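Local coordinates for protein alpha-1,3-glucanase (Paenibacillus glycanilyticus, PDB 6K0P) that hydrolyses alpha-1,3-glucan as a family 87 glycoside hydrolase, its catalytic domain being captured here with the disaccharide nigerose and a calcium ion, at residues 50-55 and 405-410; 379-384 and 401-406; 438-443 and 483-488; 76-81 and 134-139. The protein carries 1 engineered substitution. All coordinates share one frame; numbering follows the deposited sequence.

Contact 1: 50-55 and 405-410; sequences SGRSSV and ADTLTY. With CA (calcium ion), chain J.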
loop_
_atom_site.group_PDB
_atom_site.type_symbol
_atom_site.label_atom_id
_atom_site.label_comp_id
_atom_site.label_asym_id
_atom_site.label_seq_id
_atom_site.Cartn_x
_atom_site.Cartn_y
_atom_site.Cartn_z
ATOM N N SER A 50 -11.318 -2.162 -5.569
ATOM C CA SER A 50 -10.451 -1.660 -6.627
ATOM C C SER A 50 -11.303 -1.165 -7.792
ATOM O O SER A 50 -12.234 -1.843 -8.230
ATOM C CB SER A 50 -9.539 -2.797 -7.086
ATOM O OG SER A 50 -8.544 -2.332 -7.988
ATOM N N GLY A 51 -10.997 0.033 -8.281
ATOM C CA GLY A 51 -11.835 0.632 -9.302
ATOM C C GLY A 51 -13.166 1.127 -8.795
ATOM O O GLY A 51 -13.995 1.556 -9.603
ATOM N N ARG A 52 -13.385 1.084 -7.478
ATOM C CA ARG A 52 -14.652 1.450 -6.849
ATOM C C ARG A 52 -15.821 0.617 -7.361
ATOM O O ARG A 52 -16.972 1.056 -7.298
ATOM C CB ARG A 52 -14.949 2.953 -6.920
ATOM C CG ARG A 52 -13.758 3.808 -6.506
ATOM C CD ARG A 52 -13.386 3.624 -5.023
ATOM N NE ARG A 52 -12.250 4.491 -4.722
ATOM C CZ ARG A 52 -12.031 5.096 -3.553
ATOM N NH1 ARG A 52 -12.850 4.917 -2.519
ATOM N NH2 ARG A 52 -10.972 5.886 -3.423
ATOM N N SER A 53 -15.552 -0.599 -7.841
ATOM C CA SER A 53 -16.637 -1.472 -8.264
ATOM C C SER A 53 -16.219 -2.935 -8.158
ATOM O O SER A 53 -15.037 -3.279 -8.201
ATOM C CB SER A 53 -17.085 -1.139 -9.693
ATOM O OG SER A 53 -18.135 -1.996 -10.125
ATOM N N SER A 54 -17.227 -3.788 -8.024
ATOM C CA SER A 54 -17.071 -5.235 -8.029
ATOM C C SER A 54 -18.278 -5.826 -8.730
ATOM O O SER A 54 -19.246 -5.121 -9.035
ATOM C CB SER A 54 -17.019 -5.802 -6.607
ATOM O OG SER A 54 -15.836 -5.414 -5.959
ATOM N N VAL A 55 -18.231 -7.131 -8.980
ATOM C CA VAL A 55 -19.392 -7.856 -9.490
ATOM C C VAL A 55 -19.878 -8.780 -8.390
ATOM O O VAL A 55 -19.136 -9.655 -7.925
ATOM C CB VAL A 55 -19.090 -8.631 -10.778
ATOM C CG1 VAL A 55 -20.351 -9.363 -11.239
ATOM C CG2 VAL A 55 -18.596 -7.683 -11.866
ATOM N N ALA A 405 -3.674 4.320 -6.124
ATOM C CA ALA A 405 -5.091 4.298 -6.479
ATOM C C ALA A 405 -5.949 3.854 -5.305
ATOM O O ALA A 405 -5.528 3.048 -4.467
ATOM C CB ALA A 405 -5.375 3.404 -7.696
ATOM N N ASP A 406 -7.172 4.391 -5.271
ATOM C CA ASP A 406 -8.246 3.883 -4.416
ATOM C C ASP A 406 -7.880 3.947 -2.930
ATOM O O ASP A 406 -7.826 2.939 -2.227
ATOM C CB ASP A 406 -8.699 2.489 -4.873
ATOM C CG ASP A 406 -9.363 2.530 -6.227
ATOM O OD1 ASP A 406 -10.201 3.434 -6.429
ATOM O OD2 ASP A 406 -9.035 1.680 -7.086
ATOM N N THR A 407 -7.637 5.172 -2.467
ATOM C CA THR A 407 -7.442 5.440 -1.049
ATOM C C THR A 407 -8.792 5.607 -0.360
ATOM O O THR A 407 -9.686 6.289 -0.873
ATOM C CB THR A 407 -6.672 6.747 -0.900
ATOM O OG1 THR A 407 -7.294 7.729 -1.728
ATOM C CG2 THR A 407 -5.230 6.561 -1.370
ATOM N N LEU A 408 -8.931 5.009 0.828
ATOM C CA LEU A 408 -10.197 5.141 1.543
ATOM C C LEU A 408 -10.363 6.486 2.243
ATOM O O LEU A 408 -11.489 6.987 2.319
ATOM C CB LEU A 408 -10.387 4.000 2.538
ATOM C CG LEU A 408 -10.598 2.629 1.902
ATOM C CD1 LEU A 408 -11.033 1.634 2.971
ATOM C CD2 LEU A 408 -11.620 2.675 0.758
ATOM N N THR A 409 -9.285 7.077 2.796
ATOM C CA THR A 409 -9.439 8.224 3.695
ATOM C C THR A 409 -8.491 9.398 3.469
ATOM O O THR A 409 -8.591 10.379 4.213
ATOM C CB THR A 409 -9.274 7.809 5.170
ATOM O OG1 THR A 409 -7.918 7.394 5.389
ATOM C CG2 THR A 409 -10.225 6.690 5.556
ATOM N N TYR A 410 -7.569 9.342 2.499
ATOM C CA TYR A 410 -6.476 10.314 2.556
ATOM C C TYR A 410 -5.847 10.463 1.164
ATOM O O TYR A 410 -6.299 9.807 0.212
ATOM C CB TYR A 410 -5.496 9.795 3.622
ATOM C CG TYR A 410 -4.899 10.822 4.573
ATOM C CD1 TYR A 410 -5.711 11.745 5.210
ATOM C CD2 TYR A 410 -3.524 10.890 4.800
ATOM C CE1 TYR A 410 -5.192 12.673 6.083
ATOM C CE2 TYR A 410 -2.994 11.821 5.680
ATOM C CZ TYR A 410 -3.828 12.711 6.315
ATOM O OH TYR A 410 -3.278 13.629 7.178
HETATM CA CA CA J . -12.937 -3.941 -9.084
HETATM O O HOH W 1 -6.737 0.247 -7.447
HETATM O O HOH W 2 -13.079 6.015 0.174
#
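Asp406 grips the 50-55 loop with both carboxylate oxygens, one for each of two donors across the contact. OD2 takes the backbone N-H of Gly51 in a nearly straight bond (Gly51 N to Asp406 OD2 2.8 Å, 165°), the nitrogen standing well above the carboxylate plane. Asp406 OD1 is met on its anti side, but tilted out of the carboxylate plane, by Arg52 NE at 2.9 Å, a salt bridge with a bent bond; Arg441 is its second salt-bridge partner. The guanidinium and carboxylate planes are 80° apart, which excludes a flat two-pronged pairing; the side chains slide past each other in opposite directions. CG of Arg52 lies beside its backbone N, and a bend at chi2 (-65°) turns CD; both carbons run close by OD1. The tip comes nearer the strand than the base does. NH2 donates to Thr407 O at 2.9 Å from above the carbonyl plane, and to Arg441 O outside the contact. NH1 approaches Leu408 CD2 and bonds Gly47 O and a water at the guanidinium edge, beside Leu408 O. All three nitrogens are engaged, which probably restricts rotation of the buried cation. Ser50 holds OG anti to its backbone N, and a water bridges this hydroxyl to Asp406 OD2. Two carbonyls of this loop, Ser50 O and Ser53 O, bind calcium at 2.4 Å, and Glu23, Glu25 and Asp168 complete the site. The contact thus docks the calcium-binding loop of a beta-sandwich-like domain, as in carbohydrate-binding modules, onto a right-handed parallel beta-helix of the pectate-lyase type.

Contact 2: 379-384 and 401-406; sequences TATNVR and NLYGAD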
loop_
_atom_site.group_PDB
_atom_site.type_symbol
_atom_site.label_atom_id
_atom_site.label_comp_id
_atom_site.label_asym_id
_atom_site.label_seq_id
_atom_site.Cartn_x
_atom_site.Cartn_y
_atom_site.Cartn_z
ATOM N N THR A 379 4.008 0.669 -6.628
ATOM C CA THR A 379 2.560 0.668 -6.768
ATOM C C THR A 379 1.942 0.497 -5.391
ATOM O O THR A 379 2.375 -0.362 -4.615
ATOM C CB THR A 379 2.121 -0.467 -7.689
ATOM O OG1 THR A 379 2.571 -0.178 -9.019
ATOM C CG2 THR A 379 0.600 -0.638 -7.670
ATOM N N ALA A 380 0.945 1.326 -5.079
ATOM C CA ALA A 380 0.216 1.219 -3.817
ATOM C C ALA A 380 -1.255 1.486 -4.094
ATOM O O ALA A 380 -1.620 2.600 -4.478
ATOM C CB ALA A 380 0.769 2.195 -2.778
ATOM N N THR A 381 -2.100 0.472 -3.906
ATOM C CA THR A 381 -3.515 0.587 -4.242
ATOM C C THR A 381 -4.355 0.069 -3.082
ATOM O O THR A 381 -3.862 -0.637 -2.202
ATOM C CB THR A 381 -3.867 -0.221 -5.490
ATOM O OG1 THR A 381 -3.583 -1.604 -5.249
ATOM C CG2 THR A 381 -3.059 0.265 -6.697
ATOM N N ASN A 382 -5.644 0.408 -3.096
ATOM C CA ASN A 382 -6.557 -0.023 -2.040
ATOM C C ASN A 382 -5.968 0.284 -0.665
ATOM O O ASN A 382 -5.843 -0.589 0.201
ATOM C CB ASN A 382 -6.900 -1.510 -2.167
ATOM C CG ASN A 382 -7.820 -1.807 -3.329
ATOM O OD1 ASN A 382 -7.484 -2.608 -4.196
ATOM N ND2 ASN A 382 -9.002 -1.186 -3.347
ATOM N N VAL A 383 -5.574 1.540 -0.473
ATOM C CA VAL A 383 -4.983 1.963 0.791
ATOM C C VAL A 383 -6.124 2.109 1.789
ATOM O O VAL A 383 -6.987 2.978 1.635
ATOM C CB VAL A 383 -4.214 3.278 0.643
ATOM C CG1 VAL A 383 -3.411 3.524 1.906
ATOM C CG2 VAL A 383 -3.290 3.227 -0.575
ATOM N N ARG A 384 -6.136 1.258 2.808
ATOM C CA ARG A 384 -7.314 1.153 3.662
ATOM C C ARG A 384 -7.403 2.267 4.699
ATOM O O ARG A 384 -8.458 2.441 5.319
ATOM C CB ARG A 384 -7.366 -0.236 4.298
ATOM C CG ARG A 384 -7.372 -1.344 3.239
ATOM C CD ARG A 384 -7.738 -2.685 3.837
ATOM N NE ARG A 384 -6.636 -3.298 4.570
ATOM C CZ ARG A 384 -6.714 -4.504 5.116
ATOM N NH1 ARG A 384 -7.843 -5.197 5.023
ATOM N NH2 ARG A 384 -5.672 -5.017 5.755
ATOM N N ASN A 401 8.283 7.270 -10.607
ATOM C CA ASN A 401 7.495 6.242 -11.291
ATOM C C ASN A 401 6.578 5.500 -10.313
ATOM O O ASN A 401 6.765 4.324 -9.994
ATOM C CB ASN A 401 8.349 5.279 -12.122
ATOM C CG ASN A 401 7.491 4.403 -13.004
ATOM O OD1 ASN A 401 6.427 4.831 -13.437
ATOM N ND2 ASN A 401 7.927 3.179 -13.260
ATOM N N LEU A 402 5.557 6.228 -9.872
ATOM C CA LEU A 402 4.624 5.756 -8.857
ATOM C C LEU A 402 3.252 5.530 -9.469
ATOM O O LEU A 402 2.821 6.281 -10.351
ATOM C CB LEU A 402 4.460 6.791 -7.743
ATOM C CG LEU A 402 5.724 7.407 -7.158
ATOM C CD1 LEU A 402 5.348 8.490 -6.139
ATOM C CD2 LEU A 402 6.572 6.306 -6.523
ATOM N N TYR A 403 2.551 4.512 -8.974
ATOM C CA TYR A 403 1.129 4.355 -9.245
ATOM C C TYR A 403 0.414 4.238 -7.909
ATOM O O TYR A 403 0.755 3.372 -7.094
ATOM C CB TYR A 403 0.841 3.113 -10.097
ATOM C CG TYR A 403 -0.640 2.998 -10.384
ATOM C CD1 TYR A 403 -1.251 3.838 -11.307
ATOM C CD2 TYR A 403 -1.434 2.094 -9.695
ATOM C CE1 TYR A 403 -2.612 3.762 -11.559
ATOM C CE2 TYR A 403 -2.800 2.006 -9.944
ATOM C CZ TYR A 403 -3.378 2.844 -10.874
ATOM O OH TYR A 403 -4.729 2.767 -11.126
ATOM N N GLY A 404 -0.555 5.101 -7.677
ATOM C CA GLY A 404 -1.386 5.010 -6.484
ATOM C C GLY A 404 -2.851 5.081 -6.849
ATOM O O GLY A 404 -3.234 5.811 -7.759
ATOM N N ALA A 405 -3.674 4.320 -6.124
ATOM C CA ALA A 405 -5.091 4.298 -6.479
ATOM C C ALA A 405 -5.949 3.854 -5.305
ATOM O O ALA A 405 -5.528 3.048 -4.467
ATOM C CB ALA A 405 -5.375 3.404 -7.696
ATOM N N ASP A 406 -7.172 4.391 -5.271
ATOM C CA ASP A 406 -8.246 3.883 -4.416
ATOM C C ASP A 406 -7.880 3.947 -2.930
ATOM O O ASP A 406 -7.826 2.939 -2.227
ATOM C CB ASP A 406 -8.699 2.489 -4.873
ATOM C CG ASP A 406 -9.363 2.530 -6.227
ATOM O OD1 ASP A 406 -10.201 3.434 -6.429
ATOM O OD2 ASP A 406 -9.035 1.680 -7.086
HETATM O O HOH W 3 -9.555 0.940 -1.172
#
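The ring of Tyr403 meets the neighbouring strand by its edge, not by a stack: Thr381 CG2 lies 3.7 Å from Tyr403 CE2, and Thr379 CG2 lies near CD2, both close to the ring plane. Thr381 presents this methyl because CG2 is anti to its carbonyl carbon, OG1 taking the crowded position between N and C (chi1 61°). The same methyl reaches Ala405 CB, 4.0 Å from Thr381 CG2. Tyr403 OH bonds Asp440 OD2, outside the contact. Two other flat groups, the Asn382 amide and the Asp406 carboxylate, lie side by side and point the same way, their planes 23° apart; the carboxylate itself is salt-bridged to Arg441. Asn382 ND2 donates to a water that in turn donates to Asp406 O. The backbones of the two parallel strands are joined by Ala380 N to Tyr403 O (2.9 Å), Ala405 N to Ala380 O (3.1 Å) and Asn382 N to Ala405 O (3.0 Å), with a weak bond from Val383 N to Asp406 O. Asn382, at a corner of the chain, and Asp406 beside it both have left-handed backbone angles. Main-chain bonds thus set the register, and methyl-to-ring-edge contact adds apolar packing on the Tyr403 face.

Contact 3: 438-443 and 483-488; sequences TLDRTG and DINNPV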
loop_
_atom_site.group_PDB
_atom_site.type_symbol
_atom_site.label_atom_id
_atom_site.label_comp_id
_atom_site.label_asym_id
_atom_site.label_seq_id
_atom_site.Cartn_x
_atom_site.Cartn_y
_atom_site.Cartn_z
ATOM N N THR A 438 1.045 8.343 -11.433
ATOM C CA THR A 438 -0.363 8.312 -11.801
ATOM C C THR A 438 -1.149 8.007 -10.543
ATOM O O THR A 438 -0.823 7.054 -9.830
ATOM C CB THR A 438 -0.636 7.262 -12.879
ATOM O OG1 THR A 438 0.150 7.584 -14.037
ATOM C CG2 THR A 438 -2.115 7.250 -13.256
ATOM N N LEU A 439 -2.150 8.838 -10.248
ATOM C CA LEU A 439 -2.955 8.704 -9.036
ATOM C C LEU A 439 -4.414 8.639 -9.465
ATOM O O LEU A 439 -4.960 9.629 -9.969
ATOM C CB LEU A 439 -2.728 9.875 -8.080
ATOM C CG LEU A 439 -1.282 10.094 -7.632
ATOM C CD1 LEU A 439 -1.168 11.400 -6.854
ATOM C CD2 LEU A 439 -0.769 8.930 -6.790
ATOM N N ASP A 440 -5.043 7.478 -9.267
ATOM C CA ASP A 440 -6.410 7.235 -9.719
ATOM C C ASP A 440 -7.328 7.151 -8.512
ATOM O O ASP A 440 -7.127 6.309 -7.631
ATOM C CB ASP A 440 -6.504 5.921 -10.495
ATOM C CG ASP A 440 -5.825 5.979 -11.846
ATOM O OD1 ASP A 440 -5.472 7.095 -12.285
ATOM O OD2 ASP A 440 -5.654 4.903 -12.469
ATOM N N ARG A 441 -8.338 8.014 -8.470
ATOM C CA ARG A 441 -9.363 7.930 -7.431
ATOM C C ARG A 441 -8.750 7.995 -6.030
ATOM O O ARG A 441 -9.053 7.176 -5.153
ATOM C CB ARG A 441 -10.248 6.687 -7.608
ATOM C CG ARG A 441 -10.984 6.625 -8.958
ATOM C CD ARG A 441 -11.666 5.259 -9.215
ATOM N NE ARG A 441 -10.698 4.175 -9.072
ATOM C CZ ARG A 441 -9.872 3.767 -10.032
ATOM N NH1 ARG A 441 -9.908 4.323 -11.239
ATOM N NH2 ARG A 441 -8.995 2.803 -9.780
ATOM N N THR A 442 -7.879 8.984 -5.820
ATOM C CA THR A 442 -7.232 9.199 -4.529
ATOM C C THR A 442 -7.785 10.435 -3.817
ATOM O O THR A 442 -8.443 11.294 -4.417
ATOM C CB THR A 442 -5.703 9.272 -4.652
ATOM O OG1 THR A 442 -5.337 10.428 -5.419
ATOM C CG2 THR A 442 -5.165 8.008 -5.326
ATOM N N GLY A 443 -7.509 10.508 -2.520
ATOM C CA GLY A 443 -8.175 11.435 -1.619
ATOM C C GLY A 443 -9.192 10.717 -0.744
ATOM O O GLY A 443 -9.380 9.502 -0.822
ATOM N N ASP A 483 -0.107 12.429 -13.494
ATOM C CA ASP A 483 -1.475 12.368 -13.984
ATOM C C ASP A 483 -2.383 12.005 -12.819
ATOM O O ASP A 483 -2.190 10.965 -12.176
ATOM C CB ASP A 483 -1.601 11.353 -15.113
ATOM C CG ASP A 483 -0.831 11.774 -16.335
ATOM O OD1 ASP A 483 -1.029 12.919 -16.778
ATOM O OD2 ASP A 483 0.001 10.987 -16.828
ATOM N N ILE A 484 -3.366 12.858 -12.553
ATOM C CA ILE A 484 -4.302 12.677 -11.447
ATOM C C ILE A 484 -5.674 12.472 -12.070
ATOM O O ILE A 484 -6.249 13.401 -12.659
ATOM C CB ILE A 484 -4.288 13.873 -10.488
ATOM C CG1 ILE A 484 -2.931 13.948 -9.781
ATOM C CG2 ILE A 484 -5.418 13.762 -9.480
ATOM C CD1 ILE A 484 -2.684 15.252 -9.032
ATOM N N ASN A 485 -6.194 11.256 -11.969
ATOM C CA ASN A 485 -7.429 10.886 -12.648
ATOM C C ASN A 485 -8.529 10.681 -11.624
ATOM O O ASN A 485 -8.367 9.885 -10.693
ATOM C CB ASN A 485 -7.223 9.606 -13.454
ATOM C CG ASN A 485 -6.184 9.776 -14.531
ATOM O OD1 ASN A 485 -6.268 10.699 -15.345
ATOM N ND2 ASN A 485 -5.186 8.902 -14.533
ATOM N N ASN A 486 -9.640 11.394 -11.803
ATOM C CA ASN A 486 -10.834 11.225 -10.988
ATOM C C ASN A 486 -10.534 11.244 -9.487
ATOM O O ASN A 486 -10.972 10.355 -8.749
ATOM C CB ASN A 486 -11.542 9.933 -11.380
ATOM C CG ASN A 486 -12.946 9.820 -10.811
ATOM O OD1 ASN A 486 -13.555 10.813 -10.408
ATOM N ND2 ASN A 486 -13.468 8.596 -10.773
ATOM N N PRO A 487 -9.784 12.235 -8.997
ATOM C CA PRO A 487 -9.575 12.320 -7.549
ATOM C C PRO A 487 -10.913 12.536 -6.866
ATOM O O PRO A 487 -11.831 13.124 -7.446
ATOM C CB PRO A 487 -8.676 13.548 -7.391
ATOM C CG PRO A 487 -9.060 14.431 -8.538
ATOM C CD PRO A 487 -9.361 13.476 -9.680
ATOM N N VAL A 488 -11.018 12.057 -5.621
ATOM C CA VAL A 488 -12.286 12.148 -4.894
ATOM C C VAL A 488 -12.787 13.587 -4.857
ATOM O O VAL A 488 -13.972 13.856 -5.102
ATOM C CB VAL A 488 -12.151 11.542 -3.484
ATOM C CG1 VAL A 488 -13.477 11.649 -2.719
ATOM C CG2 VAL A 488 -11.713 10.088 -3.588
HETATM O O HOH W 4 -0.799 8.295 -16.690
HETATM O O HOH W 5 -11.834 6.412 -12.389
#
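Asn485 and Asp440 sit at matching levels on adjacent parallel strands of the beta-helix, and their side chains lie alongside, pointing the same way. Asn485 ND2 donates to Asp440 OD1 at 2.9 Å, a straight bond (163°) that stays in the amide plane and uses the syn side of the carboxylate. Thr438 CG2 packs 3.7 Å from Asn485 ND2 on the same face, while Leu439 CD1 and Ile484 CG1 meet on the other. Between the backbones, Leu439 N to Asp483 O, Asn485 N to Leu439 O and Arg441 N to Asn485 O are all 2.9 Å bonds. A water joins Thr438 OG1 to Asp483 OD2. The next shell fixes the polar groups: Tyr403 OH bonds Asp440 OD2, and Asn515 ND2 bonds Asn485 OD1, continuing the run of paired side chains to the following coil. An alanine in place of Asp440 would probably leave the Asn485 amide nitrogen and the Tyr403 hydroxyl without these acceptors and make both groups more mobile. Arg13 NH1 bonds Thr438 OG1 and salt-bridges Asp483 OD2; Asp483 OD1 takes Asn513 ND2. Arg441 and Asn486 turn with left-handed backbone angles, and Arg441 sends its NE to a salt bridge with Asp406. Past the corner Val488 N still reaches Thr442 O at 2.9 Å, and Val488 CG2 rests 3.7 Å from Gly443 O.

Contact 4: 76-81 and 134-139; sequences VLRNAV and WLYEDA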
loop_
_atom_site.group_PDB
_atom_site.type_symbol
_atom_site.label_atom_id
_atom_site.label_comp_id
_atom_site.label_asym_id
_atom_site.label_seq_id
_atom_site.Cartn_x
_atom_site.Cartn_y
_atom_site.Cartn_z
ATOM N N VAL A 76 -5.038 -14.847 -7.869
ATOM C CA VAL A 76 -5.462 -14.255 -6.603
ATOM C C VAL A 76 -6.793 -13.550 -6.836
ATOM O O VAL A 76 -6.898 -12.676 -7.707
ATOM C CB VAL A 76 -4.418 -13.298 -6.006
ATOM C CG1 VAL A 76 -4.932 -12.735 -4.677
ATOM C CG2 VAL A 76 -3.079 -14.024 -5.792
ATOM N N LEU A 77 -7.810 -13.940 -6.072
ATOM C CA LEU A 77 -9.144 -13.361 -6.178
ATOM C C LEU A 77 -9.376 -12.428 -4.993
ATOM O O LEU A 77 -9.477 -12.885 -3.850
ATOM C CB LEU A 77 -10.190 -14.475 -6.174
ATOM C CG LEU A 77 -11.610 -14.021 -6.491
ATOM C CD1 LEU A 77 -11.745 -13.753 -7.997
ATOM C CD2 LEU A 77 -12.582 -15.092 -6.024
ATOM N N ARG A 78 -9.466 -11.123 -5.257
ATOM C CA ARG A 78 -9.874 -10.179 -4.222
ATOM C C ARG A 78 -11.393 -10.146 -4.199
ATOM O O ARG A 78 -12.032 -9.935 -5.240
ATOM C CB ARG A 78 -9.326 -8.772 -4.466
ATOM C CG ARG A 78 -9.551 -7.816 -3.281
ATOM C CD ARG A 78 -8.858 -6.478 -3.490
ATOM N NE ARG A 78 -8.625 -5.755 -2.238
ATOM C CZ ARG A 78 -9.317 -4.685 -1.835
ATOM N NH1 ARG A 78 -10.329 -4.209 -2.561
ATOM N NH2 ARG A 78 -8.997 -4.091 -0.693
ATOM N N ASN A 79 -11.957 -10.367 -3.016
ATOM C CA ASN A 79 -13.375 -10.647 -2.884
ATOM C C ASN A 79 -13.854 -10.210 -1.511
ATOM O O ASN A 79 -13.062 -9.973 -0.597
ATOM C CB ASN A 79 -13.641 -12.149 -3.073
ATOM C CG ASN A 79 -13.117 -12.976 -1.912
ATOM O OD1 ASN A 79 -13.826 -13.186 -0.921
ATOM N ND2 ASN A 79 -11.860 -13.428 -2.017
ATOM N N ALA A 80 -15.173 -10.108 -1.374
ATOM C CA ALA A 80 -15.785 -9.897 -0.067
ATOM C C ALA A 80 -16.860 -10.949 0.141
ATOM O O ALA A 80 -17.690 -11.181 -0.748
ATOM C CB ALA A 80 -16.386 -8.489 0.066
ATOM N N VAL A 81 -16.833 -11.591 1.310
ATOM C CA VAL A 81 -17.864 -12.542 1.718
ATOM C C VAL A 81 -18.425 -12.085 3.057
ATOM O O VAL A 81 -17.948 -11.104 3.637
ATOM C CB VAL A 81 -17.323 -13.986 1.784
ATOM C CG1 VAL A 81 -16.884 -14.432 0.396
ATOM C CG2 VAL A 81 -16.169 -14.115 2.783
ATOM N N TRP A 134 -13.147 -2.231 5.829
ATOM C CA TRP A 134 -12.082 -3.151 5.411
ATOM C C TRP A 134 -12.668 -4.518 5.042
ATOM O O TRP A 134 -12.319 -5.560 5.608
ATOM C CB TRP A 134 -10.982 -3.276 6.474
ATOM C CG TRP A 134 -10.216 -2.017 6.753
ATOM C CD1 TRP A 134 -10.575 -0.725 6.443
ATOM C CD2 TRP A 134 -8.940 -1.937 7.392
ATOM N NE1 TRP A 134 -9.594 0.149 6.882
ATOM C CE2 TRP A 134 -8.584 -0.577 7.462
ATOM C CE3 TRP A 134 -8.071 -2.891 7.931
ATOM C CZ2 TRP A 134 -7.388 -0.148 8.036
ATOM C CZ3 TRP A 134 -6.879 -2.467 8.491
ATOM C CH2 TRP A 134 -6.549 -1.105 8.535
ATOM N N LEU A 135 -13.570 -4.483 4.067
ATOM C CA LEU A 135 -14.472 -5.589 3.779
ATOM C C LEU A 135 -13.875 -6.634 2.849
ATOM O O LEU A 135 -14.360 -7.769 2.838
ATOM C CB LEU A 135 -15.747 -5.043 3.133
ATOM C CG LEU A 135 -16.460 -3.940 3.915
ATOM C CD1 LEU A 135 -17.512 -3.275 3.032
ATOM C CD2 LEU A 135 -17.109 -4.531 5.155
ATOM N N TYR A 136 -12.857 -6.276 2.069
ATOM C CA TYR A 136 -12.289 -7.165 1.063
ATOM C C TYR A 136 -11.110 -7.961 1.612
ATOM O O TYR A 136 -10.402 -7.524 2.521
ATOM C CB TYR A 136 -11.870 -6.369 -0.184
ATOM C CG TYR A 136 -13.075 -6.018 -1.017
ATOM C CD1 TYR A 136 -13.558 -6.909 -1.964
ATOM C CD2 TYR A 136 -13.777 -4.836 -0.810
ATOM C CE1 TYR A 136 -14.703 -6.636 -2.695
ATOM C CE2 TYR A 136 -14.918 -4.545 -1.553
ATOM C CZ TYR A 136 -15.371 -5.450 -2.492
ATOM O OH TYR A 136 -16.503 -5.187 -3.234
ATOM N N GLU A 137 -10.931 -9.156 1.061
ATOM C CA GLU A 137 -9.756 -9.969 1.341
ATOM C C GLU A 137 -9.470 -10.830 0.118
ATOM O O GLU A 137 -10.147 -10.730 -0.912
ATOM C CB GLU A 137 -9.920 -10.776 2.634
ATOM C CG GLU A 137 -9.023 -10.293 3.779
ATOM C CD GLU A 137 -7.552 -10.565 3.531
ATOM O OE1 GLU A 137 -6.701 -9.860 4.110
ATOM O OE2 GLU A 137 -7.242 -11.510 2.773
ATOM N N ASP A 138 -8.442 -11.672 0.222
ATOM C CA ASP A 138 -7.894 -12.338 -0.951
ATOM C C ASP A 138 -7.907 -13.849 -0.781
ATOM O O ASP A 138 -7.750 -14.375 0.328
ATOM C CB ASP A 138 -6.436 -11.931 -1.197
ATOM C CG ASP A 138 -6.272 -10.481 -1.608
ATOM O OD1 ASP A 138 -7.283 -9.756 -1.805
ATOM O OD2 ASP A 138 -5.096 -10.067 -1.728
ATOM N N ALA A 139 -8.055 -14.544 -1.905
ATOM C CA ALA A 139 -7.890 -15.992 -1.955
ATOM C C ALA A 139 -6.864 -16.327 -3.027
ATOM O O ALA A 139 -6.895 -15.764 -4.127
ATOM C CB ALA A 139 -9.220 -16.678 -2.290
HETATM O O HOH W 6 -6.399 -7.195 -1.323
HETATM O O HOH W 7 -14.250 -10.506 3.080
#
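Arg78 runs out over Asp138 and ends across Tyr136. Its CB and CG pass the Asp138 carboxylate, CG coming 3.3 Å from Asp138 OD1; CG is anti to the backbone N (chi1 -171°) and the chain stays extended to NE, with CD still near OD1. NE, 4.2 Å from Asp138 OD1, is too far for a salt bridge; a water in the guanidinium plane accepts from Arg78 NE at 2.8 Å and donates to Asp138 OD1. CZ lies 3.5 Å from Tyr136 CB, which sits over the centre of one guanidinium face, near NH2 and NH1 as well. NH1 also nears Tyr136 CG, and forms a salt bridge to Asp168 and a bond to Glu48 O. Ala80 CB makes a CH-pi contact over one face of the ring, offset toward its rim, 3.9 Å from the Tyr136 centroid. An alanine at Arg78 would probably uncover Tyr136 CB and leave Asp168 without this counter-charge. The antiparallel strands join at Leu77-Ala139 and Asn79-Glu137; Leu77 O also accepts from Asn79 ND2. Asp138 OD2 forms a salt bridge with Arg350 and a hydrogen bond with Asn327 ND2. Since Asp168 binds calcium, Arg78 probably helps orient that ligand and temper its charge.

Contacts 2 and 3 are neighbouring parts of the beta-helix, their centres 10 Å apart, and contact 1 ties the calcium loop to the strand of contact 2 that also pairs with contact 3. Asp406, shared by contacts 1 and 2, reaches contact 3 through OD1, 2.8 Å from Arg441 NE. Contact 4 lies in the other domain, 13 Å from contact 1 between centres; Ser54 OG and Tyr136 OH, 2.8 Å apart, join the two. Contacts 3 and 4 do not touch. Calcium sits about 7 Å from the side chains of both Asp406 and Tyr136. The side chain of Ala139 in contact 4 is about 6 Å from a bound glucose, that of Val383 in contact 2 about 13 Å.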